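Local coordinates for protein diacylglycerol O-acyltransferase (Marinobacter hydrocarbonoclasticus, PDB 6CHJ) that acts as a wax ester synthase and probably also transfers acyl groups from acyl-CoA to 1,2-diacylglycerols, giving triacylglycerols, at residues Asp264-Met269 with Val421-Ile426; Ser30-Glu33 with Asp38-Ala41; Ala360-Leu363 with Leu367-Lys370; Ser101-His106 with Glu116-Glu121; Lys337-His342 with Val349-Leu354. All coordinates share one frame; numbering follows the deposited sequence.

Contact 1. Residues Asp264-Met269 with Val421-Ile426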
# COMPACT_ATOMS: atom_id res chain seq x y z
N ASP B 264 -30.10 19.64 5.58
CA ASP B 264 -30.99 19.23 4.50
C ASP B 264 -30.36 19.51 3.14
O ASP B 264 -30.35 18.64 2.26
CB ASP B 264 -32.34 19.96 4.61
CG ASP B 264 -33.09 19.63 5.89
OD1 ASP B 264 -33.26 18.43 6.20
OD2 ASP B 264 -33.51 20.59 6.58
N VAL B 265 -29.84 20.72 2.95
CA VAL B 265 -29.29 21.08 1.64
C VAL B 265 -28.12 20.17 1.28
O VAL B 265 -28.02 19.68 0.14
CB VAL B 265 -28.88 22.57 1.62
CG1 VAL B 265 -28.15 22.88 0.31
CG2 VAL B 265 -30.09 23.47 1.81
N VAL B 266 -27.23 19.93 2.23
CA VAL B 266 -26.05 19.11 1.95
C VAL B 266 -26.45 17.67 1.64
O VAL B 266 -25.83 17.01 0.80
CB VAL B 266 -25.08 19.22 3.13
CG1 VAL B 266 -23.93 18.33 2.90
CG2 VAL B 266 -24.59 20.67 3.31
N THR B 267 -27.50 17.17 2.29
CA THR B 267 -28.02 15.85 1.95
C THR B 267 -28.64 15.85 0.56
O THR B 267 -28.50 14.89 -0.20
CB THR B 267 -29.03 15.39 3.01
OG1 THR B 267 -28.38 15.33 4.29
CG2 THR B 267 -29.59 14.01 2.66
N ALA B 268 -29.33 16.94 0.22
CA ALA B 268 -29.88 17.12 -1.12
C ALA B 268 -28.77 17.20 -2.16
O ALA B 268 -28.91 16.66 -3.27
CB ALA B 268 -30.74 18.39 -1.16
N MET B 269 -27.68 17.90 -1.85
CA MET B 269 -26.54 17.90 -2.77
C MET B 269 -26.06 16.48 -3.04
O MET B 269 -25.81 16.13 -4.20
CB MET B 269 -25.40 18.75 -2.22
CG MET B 269 -25.61 20.25 -2.43
SD MET B 269 -24.46 21.16 -1.39
CE MET B 269 -22.89 20.74 -2.16
N VAL B 421 -18.16 23.87 3.97
CA VAL B 421 -18.56 22.49 4.23
C VAL B 421 -17.71 21.60 3.34
O VAL B 421 -17.52 21.89 2.15
CB VAL B 421 -20.08 22.29 4.00
CG1 VAL B 421 -20.42 20.83 3.77
CG2 VAL B 421 -20.86 22.81 5.20
N GLU B 422 -17.17 20.53 3.92
CA GLU B 422 -16.13 19.72 3.28
C GLU B 422 -16.69 18.36 2.90
O GLU B 422 -17.26 17.66 3.75
CB GLU B 422 -14.95 19.55 4.22
CG GLU B 422 -14.58 20.84 4.94
CD GLU B 422 -13.72 21.71 4.07
OE1 GLU B 422 -14.21 22.16 3.01
OE2 GLU B 422 -12.55 21.95 4.43
N PHE B 423 -16.54 17.99 1.63
CA PHE B 423 -17.06 16.72 1.12
C PHE B 423 -15.90 15.77 0.88
O PHE B 423 -15.00 16.09 0.10
CB PHE B 423 -17.84 16.91 -0.19
CG PHE B 423 -19.25 17.39 -0.00
CD1 PHE B 423 -20.32 16.54 -0.28
CD2 PHE B 423 -19.51 18.70 0.40
CE1 PHE B 423 -21.64 16.99 -0.15
CE2 PHE B 423 -20.82 19.15 0.54
CZ PHE B 423 -21.88 18.31 0.25
N GLY B 424 -15.93 14.61 1.54
CA GLY B 424 -15.01 13.53 1.21
C GLY B 424 -15.72 12.30 0.67
O GLY B 424 -16.43 11.62 1.42
N LEU B 425 -15.53 12.02 -0.62
CA LEU B 425 -16.11 10.86 -1.28
C LEU B 425 -14.99 9.84 -1.54
O LEU B 425 -14.05 10.14 -2.29
CB LEU B 425 -16.77 11.26 -2.60
CG LEU B 425 -17.67 12.51 -2.58
CD1 LEU B 425 -18.43 12.66 -3.88
CD2 LEU B 425 -18.65 12.48 -1.43
N ILE B 426 -15.10 8.66 -0.94
CA ILE B 426 -14.14 7.57 -1.15
C ILE B 426 -14.89 6.38 -1.74
O ILE B 426 -15.97 6.01 -1.26
CB ILE B 426 -13.41 7.18 0.15
CG1 ILE B 426 -12.30 6.17 -0.14
CG2 ILE B 426 -14.39 6.67 1.21
CD1 ILE B 426 -11.03 6.82 -0.61
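The Phe423 ring is the one flat group in this contact, and two side chains of 264-269 meet its far end obliquely, neither squarely over a face nor squarely at an edge. Val266 CG1 lies 3.4 Å from Phe423 CZ, and the methyl of Met269 follows, with CE 3.6 Å from Phe423 CZ. The sulfur is part of the same approach: Met269 SD is 5.3 Å from the centroid of the Phe423 ring and 63° off its normal, an oblique Met-aromatic contact. The bend of the Met269 chain at chi3 (68°) turns the methyl to the ring. In Val266 the CG1 branch is anti to the main-chain N (chi1 176°), which sends it past Phe423 and leaves the other for Val421, two residues earlier on the strand: Val266 CG2 and Val421 CG1 meet tip to tip at 4.2 Å. A serine in place of Phe423 would probably leave Val266 CG1 and the Met269 methyl without their shared partner and open a gap between helix and strand. Trp246 stacks edge-to-face with Phe423, and Leu442 and Leu446 of helix 437-453 flank the phenylalanine and Met269. With the segment axes 11.4 Å apart and every touching residue buried, this is the apolar helix-on-sheet packing of a layered alpha/beta fold: helix 262-280 lies against the six-stranded mixed sheet at strand 420-428.

Contact 2. Residues Ser30-Glu33 with Asp38-Ala41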
# COMPACT_ATOMS: atom_id res chain seq x y z
N SER B 30 -1.45 26.32 3.42
CA SER B 30 -0.67 27.27 2.65
C SER B 30 0.68 27.46 3.32
O SER B 30 0.82 27.24 4.53
CB SER B 30 -1.41 28.60 2.51
OG SER B 30 -2.34 28.54 1.45
N PHE B 31 1.68 27.82 2.52
CA PHE B 31 2.96 28.22 3.09
C PHE B 31 2.73 29.33 4.12
O PHE B 31 1.98 30.28 3.83
CB PHE B 31 3.93 28.74 2.02
CG PHE B 31 4.65 27.67 1.25
CD1 PHE B 31 4.17 26.37 1.18
CD2 PHE B 31 5.82 27.99 0.55
CE1 PHE B 31 4.83 25.40 0.44
CE2 PHE B 31 6.49 27.02 -0.20
CZ PHE B 31 5.99 25.72 -0.24
N PRO B 32 3.33 29.26 5.31
CA PRO B 32 3.23 30.40 6.23
C PRO B 32 3.83 31.63 5.58
O PRO B 32 4.76 31.53 4.77
CB PRO B 32 4.02 29.95 7.47
CG PRO B 32 4.28 28.46 7.27
CD PRO B 32 4.28 28.24 5.78
N GLU B 33 3.27 32.80 5.90
CA GLU B 33 3.71 34.02 5.23
C GLU B 33 5.21 34.23 5.42
O GLU B 33 5.73 34.13 6.53
CB GLU B 33 2.93 35.24 5.73
CG GLU B 33 3.22 36.56 4.98
CD GLU B 33 3.31 36.41 3.45
OE1 GLU B 33 2.37 36.84 2.74
OE2 GLU B 33 4.33 35.89 2.94
N ASP B 38 11.60 26.56 -0.39
CA ASP B 38 11.79 25.16 -0.06
C ASP B 38 11.26 24.82 1.33
O ASP B 38 11.81 23.97 2.03
CB ASP B 38 13.27 24.79 -0.17
CG ASP B 38 14.14 25.47 0.90
OD1 ASP B 38 13.69 26.44 1.55
OD2 ASP B 38 15.29 25.02 1.09
N TYR B 39 10.14 25.45 1.72
CA TYR B 39 9.67 25.35 3.11
C TYR B 39 9.24 23.94 3.50
O TYR B 39 9.35 23.57 4.67
CB TYR B 39 8.49 26.32 3.35
CG TYR B 39 7.72 26.01 4.62
CD1 TYR B 39 8.26 26.28 5.87
CD2 TYR B 39 6.45 25.43 4.56
CE1 TYR B 39 7.55 26.00 7.03
CE2 TYR B 39 5.74 25.13 5.72
CZ TYR B 39 6.29 25.42 6.96
OH TYR B 39 5.59 25.12 8.11
N VAL B 40 8.73 23.15 2.56
CA VAL B 40 8.24 21.83 2.97
C VAL B 40 9.42 20.91 3.26
O VAL B 40 9.45 20.25 4.31
CB VAL B 40 7.27 21.24 1.92
CG1 VAL B 40 6.57 20.03 2.50
CG2 VAL B 40 6.22 22.29 1.53
N ALA B 41 10.44 20.91 2.39
CA ALA B 41 11.62 20.09 2.67
C ALA B 41 12.24 20.45 4.02
O ALA B 41 12.63 19.55 4.78
CB ALA B 41 12.63 20.23 1.54
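Tyr39 gives the most surface to this contact, and it does so by meeting Pro32 and Phe31 with different parts of its side chain. A chi1 of 164° extends the ring away from the first turn of the helix to the loop. Pro32 lies over one ring face in a CH-pi contact, its CD 3.7 Å from the centroid of the Tyr39 ring, while Pro32 CG is 3.7 Å from Tyr39 OH. Toward Phe31 the same ring presents an edge: the two rings form a T-shaped (edge-to-face) pair, with planes at 62° and the Phe31 and Tyr39 centroids 5.6 Å apart. Tyr39 CB also sits above the face of Phe31, 4.3 Å from its centroid. An alanine at Tyr39 is likely to leave Pro32 without its aromatic partner and Phe31 without the edge that packs on its face, freer to turn. Val40 completes the apolar cluster, its CG2 3.6 Å from Phe31 CE1. The contact packs the loop just after strand 22-30 against the first turn of helix 39-49. Val40 continues inward to Phe84 of strand 82-86 and Leu119 of strand 115-121, and Ala41 packs on Thr89 of the second subunit.

Contact 3. Residues Ala360-Leu363 with Leu367-Lys370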
# COMPACT_ATOMS: atom_id res chain seq x y z
N ALA B 360 -26.58 -6.10 8.37
CA ALA B 360 -25.28 -6.66 8.72
C ALA B 360 -25.10 -8.04 8.11
O ALA B 360 -24.03 -8.35 7.58
CB ALA B 360 -25.12 -6.73 10.24
N PHE B 361 -26.15 -8.87 8.14
CA PHE B 361 -26.07 -10.19 7.53
C PHE B 361 -25.81 -10.08 6.04
O PHE B 361 -25.07 -10.89 5.47
CB PHE B 361 -27.36 -11.00 7.77
CG PHE B 361 -27.38 -12.34 7.06
CD1 PHE B 361 -26.90 -13.49 7.70
CD2 PHE B 361 -27.87 -12.46 5.76
CE1 PHE B 361 -26.89 -14.72 7.04
CE2 PHE B 361 -27.87 -13.70 5.11
CZ PHE B 361 -27.37 -14.83 5.75
N HIS B 362 -26.44 -9.10 5.38
CA HIS B 362 -26.25 -9.00 3.94
C HIS B 362 -24.84 -8.48 3.60
O HIS B 362 -24.21 -9.00 2.67
CB HIS B 362 -27.29 -8.10 3.29
CG HIS B 362 -27.12 -8.00 1.81
ND1 HIS B 362 -26.95 -9.11 1.01
CD2 HIS B 362 -27.05 -6.93 0.98
CE1 HIS B 362 -26.80 -8.73 -0.25
NE2 HIS B 362 -26.86 -7.41 -0.29
N LEU B 363 -24.37 -7.43 4.30
CA LEU B 363 -23.00 -6.93 4.11
C LEU B 363 -21.97 -8.05 4.23
O LEU B 363 -21.12 -8.23 3.36
CB LEU B 363 -22.70 -5.82 5.12
CG LEU B 363 -23.53 -4.59 4.77
CD1 LEU B 363 -23.57 -3.58 5.89
CD2 LEU B 363 -22.99 -3.98 3.48
N LEU B 367 -25.76 -12.71 0.73
CA LEU B 367 -26.79 -13.73 0.49
C LEU B 367 -28.21 -13.25 0.77
O LEU B 367 -29.12 -14.08 0.80
CB LEU B 367 -26.51 -14.98 1.34
CG LEU B 367 -25.28 -15.74 0.89
CD1 LEU B 367 -25.13 -17.03 1.69
CD2 LEU B 367 -25.38 -16.01 -0.61
N ALA B 368 -28.42 -11.94 0.96
CA ALA B 368 -29.73 -11.39 1.28
C ALA B 368 -29.96 -10.00 0.65
O ALA B 368 -30.21 -9.01 1.37
CB ALA B 368 -29.89 -11.35 2.81
N PRO B 369 -29.95 -9.89 -0.69
CA PRO B 369 -30.06 -8.58 -1.35
C PRO B 369 -31.26 -7.75 -0.92
O PRO B 369 -31.18 -6.51 -0.84
CB PRO B 369 -30.15 -8.94 -2.84
CG PRO B 369 -30.54 -10.39 -2.87
CD PRO B 369 -29.87 -10.99 -1.67
N LYS B 370 -32.39 -8.40 -0.65
CA LYS B 370 -33.56 -7.69 -0.18
C LYS B 370 -33.32 -7.01 1.16
O LYS B 370 -34.10 -6.12 1.54
CB LYS B 370 -34.74 -8.65 -0.07
CG LYS B 370 -35.52 -8.88 -1.37
CD LYS B 370 -36.57 -10.00 -1.19
CE LYS B 370 -37.96 -9.57 -1.67
NZ LYS B 370 -39.09 -10.26 -0.95
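His362 reaches forward to Ala368 by a fully anti first torsion (chi1 -179°), which carries its imidazole out from the last turn of helix 345-365 and over the chain that follows. There ND1 accepts a hydrogen bond from the backbone: Ala368 N is 3.2 Å from His362 ND1. The N-H...acceptor angle of 145° and a donor tilted out of the ring plane mark it as a bent bond. One face of the imidazole is covered by the same residue and the proline after it. Ala368 O lies above this face near the rim, and Pro369 CA makes a CH-pi contact, 3.7 Å from the centroid of the His362 ring. Phe361 uses a similar torsion (chi1 175°), but its ring meets the side-chain side of Ala368 and the preceding Leu367. Ala368 CB lies at the ring edge, in its plane, 3.7 Å from Phe361 CD2; Leu367 CB comes in obliquely, 4.2 Å from Phe361 CE2. The arrangement folds the loop leading toward strand 376-380 back along the last turns of helix 345-365. Phe361 also packs on Ala204 and Leu208 of helix 200-212, and His362 on Gln372 and Arg407 of neighbouring loops.

Contact 4. Residues Ser101-His106 with Glu116-Glu121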
# COMPACT_ATOMS: atom_id res chain seq x y z
N SER B 101 -5.72 8.54 -3.20
CA SER B 101 -6.47 7.35 -3.63
C SER B 101 -5.57 6.12 -3.65
O SER B 101 -5.96 5.04 -3.17
CB SER B 101 -7.08 7.61 -5.01
OG SER B 101 -7.76 8.87 -5.06
N ALA B 102 -4.34 6.26 -4.18
CA ALA B 102 -3.34 5.20 -4.12
C ALA B 102 -2.97 4.86 -2.69
O ALA B 102 -2.95 3.68 -2.30
CB ALA B 102 -2.09 5.63 -4.90
N GLU B 103 -2.65 5.87 -1.88
CA GLU B 103 -2.16 5.58 -0.54
C GLU B 103 -3.27 5.01 0.36
O GLU B 103 -3.00 4.12 1.18
CB GLU B 103 -1.55 6.85 0.07
CG GLU B 103 -0.69 6.57 1.28
CD GLU B 103 0.40 5.51 1.01
OE1 GLU B 103 1.08 5.61 -0.03
OE2 GLU B 103 0.56 4.59 1.85
N HIS B 104 -4.52 5.46 0.19
CA HIS B 104 -5.62 4.96 1.01
C HIS B 104 -5.98 3.50 0.68
O HIS B 104 -6.52 2.80 1.55
CB HIS B 104 -6.85 5.87 0.84
CG HIS B 104 -7.85 5.74 1.95
ND1 HIS B 104 -7.64 6.28 3.20
CD2 HIS B 104 -9.05 5.11 2.00
CE1 HIS B 104 -8.67 5.99 3.98
NE2 HIS B 104 -9.54 5.29 3.27
N SER B 105 -5.71 3.04 -0.55
CA SER B 105 -5.90 1.63 -0.92
C SER B 105 -5.08 0.65 -0.07
O SER B 105 -5.48 -0.51 0.07
CB SER B 105 -5.51 1.42 -2.37
OG SER B 105 -6.20 2.30 -3.23
N HIS B 106 -3.91 1.05 0.43
CA HIS B 106 -2.95 0.09 0.95
C HIS B 106 -3.27 -0.34 2.37
O HIS B 106 -3.42 0.51 3.26
CB HIS B 106 -1.53 0.67 0.91
CG HIS B 106 -1.11 1.13 -0.44
ND1 HIS B 106 -1.36 0.41 -1.59
CD2 HIS B 106 -0.47 2.26 -0.84
CE1 HIS B 106 -0.89 1.06 -2.63
NE2 HIS B 106 -0.35 2.19 -2.21
N GLU B 116 -0.06 6.30 9.85
CA GLU B 116 0.92 6.92 8.98
C GLU B 116 0.57 8.39 8.83
O GLU B 116 -0.62 8.74 8.78
CB GLU B 116 0.96 6.27 7.60
CG GLU B 116 1.42 4.83 7.58
CD GLU B 116 0.99 4.10 6.31
OE1 GLU B 116 0.74 4.74 5.27
OE2 GLU B 116 0.89 2.85 6.38
N VAL B 117 1.59 9.24 8.75
CA VAL B 117 1.43 10.62 8.33
C VAL B 117 2.26 10.83 7.07
O VAL B 117 3.46 10.51 7.05
CB VAL B 117 1.85 11.62 9.42
CG1 VAL B 117 1.60 13.04 8.96
CG2 VAL B 117 1.15 11.33 10.74
N HIS B 118 1.63 11.38 6.04
CA HIS B 118 2.27 11.62 4.75
C HIS B 118 2.31 13.12 4.50
O HIS B 118 1.27 13.75 4.25
CB HIS B 118 1.51 10.89 3.64
CG HIS B 118 1.60 9.39 3.71
ND1 HIS B 118 2.14 8.63 2.69
CD2 HIS B 118 1.21 8.51 4.67
CE1 HIS B 118 2.09 7.35 3.03
NE2 HIS B 118 1.53 7.25 4.22
N LEU B 119 3.51 13.70 4.57
CA LEU B 119 3.71 15.09 4.20
C LEU B 119 4.02 15.16 2.71
O LEU B 119 5.04 14.63 2.25
CB LEU B 119 4.83 15.71 5.03
CG LEU B 119 5.36 17.11 4.69
CD1 LEU B 119 4.24 18.12 4.83
CD2 LEU B 119 6.58 17.49 5.57
N ILE B 120 3.15 15.83 1.95
CA ILE B 120 3.22 15.90 0.50
C ILE B 120 3.68 17.29 0.09
O ILE B 120 3.06 18.30 0.46
CB ILE B 120 1.86 15.57 -0.15
CG1 ILE B 120 1.29 14.24 0.40
CG2 ILE B 120 1.99 15.57 -1.67
CD1 ILE B 120 -0.24 14.20 0.39
N GLU B 121 4.77 17.35 -0.68
CA GLU B 121 5.30 18.56 -1.30
C GLU B 121 4.97 18.51 -2.79
O GLU B 121 4.30 17.59 -3.26
CB GLU B 121 6.81 18.71 -1.05
CG GLU B 121 7.73 17.87 -1.98
CD GLU B 121 9.18 18.42 -2.10
OE1 GLU B 121 9.64 19.15 -1.20
OE2 GLU B 121 9.88 18.09 -3.10
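Glu103 lies across the His118 imidazole, and this is the tight half of the contact. Its CG sits over one ring face, 3.8 Å from the centroid of the His118 ring, in a CH-pi contact. The carboxylate carbon comes closer still at the ring's rim, with Glu103 CD 3.2 Å from His118 CE1, and the carboxylate and ring planes are 32° apart. A bend at chi2 lays the glutamate chain on the ring in this way. The ring is held in its own plane by Glu116, two residues back on the strand: His118 NE2 donates to Glu116 OE1 over 2.8 Å at 164°, using the anti side of the carboxylate. His118 ND1 is bonded to Glu85, so carboxylates at both nitrogens would probably favour a protonated imidazole. The segments belong to a beta-alpha-beta unit, in which helix 93-105 connects the parallel strands 82-86 and 115-121. The looser half joins the two glutamates. Glu103 OE2 and Glu116 OE1 are 3.4 Å apart, two acceptors with no bond between them. These like charges, buried together, may raise the proton affinity of one carboxylate; Lys133 offers Glu116 no more than a long, weak ion pair. No touching residue here is open to solvent, and the outer flank of the helix end is met by the second subunit, where His106 stacks on His106 of that chain and Ala102 packs on its Arg83.

Contact 5. Residues Lys337-His342 with Val349-Leu354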
# COMPACT_ATOMS: atom_id res chain seq x y z
N LYS B 337 -36.46 11.49 12.29
CA LYS B 337 -35.88 11.79 13.59
C LYS B 337 -36.95 11.78 14.68
O LYS B 337 -36.68 11.37 15.81
CB LYS B 337 -35.14 13.14 13.52
CG LYS B 337 -34.47 13.63 14.82
CD LYS B 337 -35.50 14.21 15.78
CE LYS B 337 -34.89 14.72 17.05
NZ LYS B 337 -36.03 15.31 17.78
N GLN B 338 -38.19 12.22 14.36
CA GLN B 338 -39.22 12.32 15.39
C GLN B 338 -39.63 10.95 15.93
O GLN B 338 -40.09 10.86 17.07
CB GLN B 338 -40.43 13.07 14.84
CG GLN B 338 -40.22 14.58 14.72
CD GLN B 338 -39.83 15.24 16.04
OE1 GLN B 338 -38.67 15.20 16.45
NE2 GLN B 338 -40.80 15.86 16.70
N ARG B 339 -39.44 9.88 15.15
CA ARG B 339 -39.61 8.52 15.63
C ARG B 339 -38.61 8.21 16.76
O ARG B 339 -38.64 7.12 17.35
CB ARG B 339 -39.46 7.55 14.46
CG ARG B 339 -39.69 6.06 14.75
CD ARG B 339 -38.96 5.17 13.74
NE ARG B 339 -37.50 5.31 13.80
CZ ARG B 339 -36.78 6.09 12.99
NH1 ARG B 339 -37.36 6.82 12.04
NH2 ARG B 339 -35.46 6.16 13.12
N TYR B 340 -37.73 9.16 17.07
CA TYR B 340 -36.80 9.04 18.19
C TYR B 340 -37.17 9.93 19.37
O TYR B 340 -36.50 9.85 20.40
CB TYR B 340 -35.37 9.39 17.75
CG TYR B 340 -34.70 8.32 16.94
CD1 TYR B 340 -35.07 6.99 17.07
CD2 TYR B 340 -33.69 8.64 16.04
CE1 TYR B 340 -34.46 6.01 16.33
CE2 TYR B 340 -33.08 7.66 15.30
CZ TYR B 340 -33.46 6.35 15.45
OH TYR B 340 -32.85 5.36 14.71
N ARG B 341 -38.18 10.79 19.23
CA ARG B 341 -38.51 11.74 20.29
C ARG B 341 -38.77 11.02 21.61
O ARG B 341 -38.22 11.40 22.65
CB ARG B 341 -39.73 12.57 19.88
CG ARG B 341 -39.94 13.82 20.72
CD ARG B 341 -39.26 15.03 20.07
NE ARG B 341 -37.85 15.15 20.44
CZ ARG B 341 -37.12 16.24 20.23
NH1 ARG B 341 -37.65 17.30 19.64
NH2 ARG B 341 -35.84 16.26 20.59
N HIS B 342 -39.59 9.98 21.58
CA HIS B 342 -40.02 9.29 22.80
C HIS B 342 -39.23 8.00 23.01
O HIS B 342 -39.81 6.92 23.19
CB HIS B 342 -41.51 9.00 22.74
CG HIS B 342 -42.37 10.23 22.69
ND1 HIS B 342 -41.85 11.49 22.50
CD2 HIS B 342 -43.71 10.38 22.79
CE1 HIS B 342 -42.84 12.37 22.49
NE2 HIS B 342 -43.98 11.73 22.67
N VAL B 349 -30.48 2.42 21.21
CA VAL B 349 -29.43 1.43 20.98
C VAL B 349 -30.02 0.09 20.58
O VAL B 349 -29.49 -0.59 19.69
CB VAL B 349 -28.54 1.31 22.24
CG1 VAL B 349 -27.92 -0.08 22.31
CG2 VAL B 349 -27.49 2.40 22.24
N ASN B 350 -31.11 -0.32 21.23
CA ASN B 350 -31.71 -1.61 20.89
C ASN B 350 -32.50 -1.54 19.59
O ASN B 350 -32.44 -2.47 18.78
CB ASN B 350 -32.60 -2.11 22.02
CG ASN B 350 -32.83 -3.60 21.94
OD1 ASN B 350 -33.93 -4.07 21.65
ND2 ASN B 350 -31.76 -4.36 22.16
N TYR B 351 -33.26 -0.47 19.38
CA TYR B 351 -33.92 -0.29 18.09
C TYR B 351 -32.90 -0.21 16.96
O TYR B 351 -33.06 -0.86 15.92
CB TYR B 351 -34.79 0.97 18.14
CG TYR B 351 -35.46 1.34 16.84
CD1 TYR B 351 -36.43 0.52 16.28
CD2 TYR B 351 -35.13 2.51 16.18
CE1 TYR B 351 -37.05 0.86 15.08
CE2 TYR B 351 -35.74 2.86 14.98
CZ TYR B 351 -36.70 2.03 14.45
OH TYR B 351 -37.32 2.38 13.26
N THR B 352 -31.83 0.56 17.16
CA THR B 352 -30.78 0.64 16.15
C THR B 352 -30.19 -0.73 15.85
O THR B 352 -30.06 -1.12 14.68
CB THR B 352 -29.67 1.59 16.61
OG1 THR B 352 -30.19 2.93 16.68
CG2 THR B 352 -28.50 1.55 15.65
N ALA B 353 -29.85 -1.50 16.89
CA ALA B 353 -29.19 -2.78 16.69
C ALA B 353 -30.11 -3.79 16.03
O ALA B 353 -29.66 -4.61 15.22
CB ALA B 353 -28.68 -3.32 18.03
N LEU B 354 -31.41 -3.77 16.36
CA LEU B 354 -32.34 -4.73 15.78
C LEU B 354 -32.69 -4.38 14.33
O LEU B 354 -32.82 -5.27 13.49
CB LEU B 354 -33.62 -4.83 16.63
CG LEU B 354 -33.55 -5.32 18.08
CD1 LEU B 354 -34.91 -5.19 18.77
CD2 LEU B 354 -33.04 -6.75 18.17
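Arg339 lies in a type I beta turn from Gln338 to Arg341, and is the first residue of 337-342 to meet the second segment. Its side chain starts out extended (chi1 -176°) and bends at chi3, which brings CD and NE closest to Tyr351, with the rest of the guanidinium alongside. Arg339 CD is 3.3 Å from Tyr351 OH. Arg339 NE comes within 3.0 Å of Tyr351 OH, yet the angle is too poor for a hydrogen bond, and the proximity counts as van der Waals contact between polar groups. The two side chains cross at about a right angle, while the guanidinium and phenol planes are 40° apart. Tyr340 comes next, and the guanidinium carbon of Arg339 lies above one face of its ring, off-centre. The Tyr340 ring meets Tyr351 rim to rim: Tyr340 CE1 is 3.6 Å from Tyr351 CD2, each atom near the plane of the other ring. Tyr340 OH lies 4.1 Å from Thr352 OG1, too far for a bond. Both hydroxyls are bonded to backbone carbonyls instead, Tyr340 to Val310 and Thr352 to Ile348. The turn then closes, Arg341 N bonding to Gln338 O over 2.9 Å. The contact thus lies at the surface, at the junction of two consecutive helices, 322-338 and 345-365: Tyr351 bridges back from the second helix to the turn, touching Met343 of the linker as well, while Tyr340 ties that turn to the start of strand 310-314.

In the fold
From the N terminus, contact 2 closes first, joining the loop after strand 22-30 to helix 39-49. Contact 4 follows in series, linking helix 93-105 to strand 115-121; the two touch where Val40 packs on Leu119 and Glu121, beside the first six-stranded sheet. Contact 1 then opens on helix 262-280 and closes 152 residues later on strand 420-428 of the second sheet. Nested inside its loop, in series, contact 5 joins the turn after helix 322-338 to helix 345-365, and contact 3 joins the last turn of that helix to the loop before strand 376-380. None cross. Ile426 against His104 joins contacts 1 and 4, whereas contacts 2 and 5 lie on opposite sides of the chain's centre.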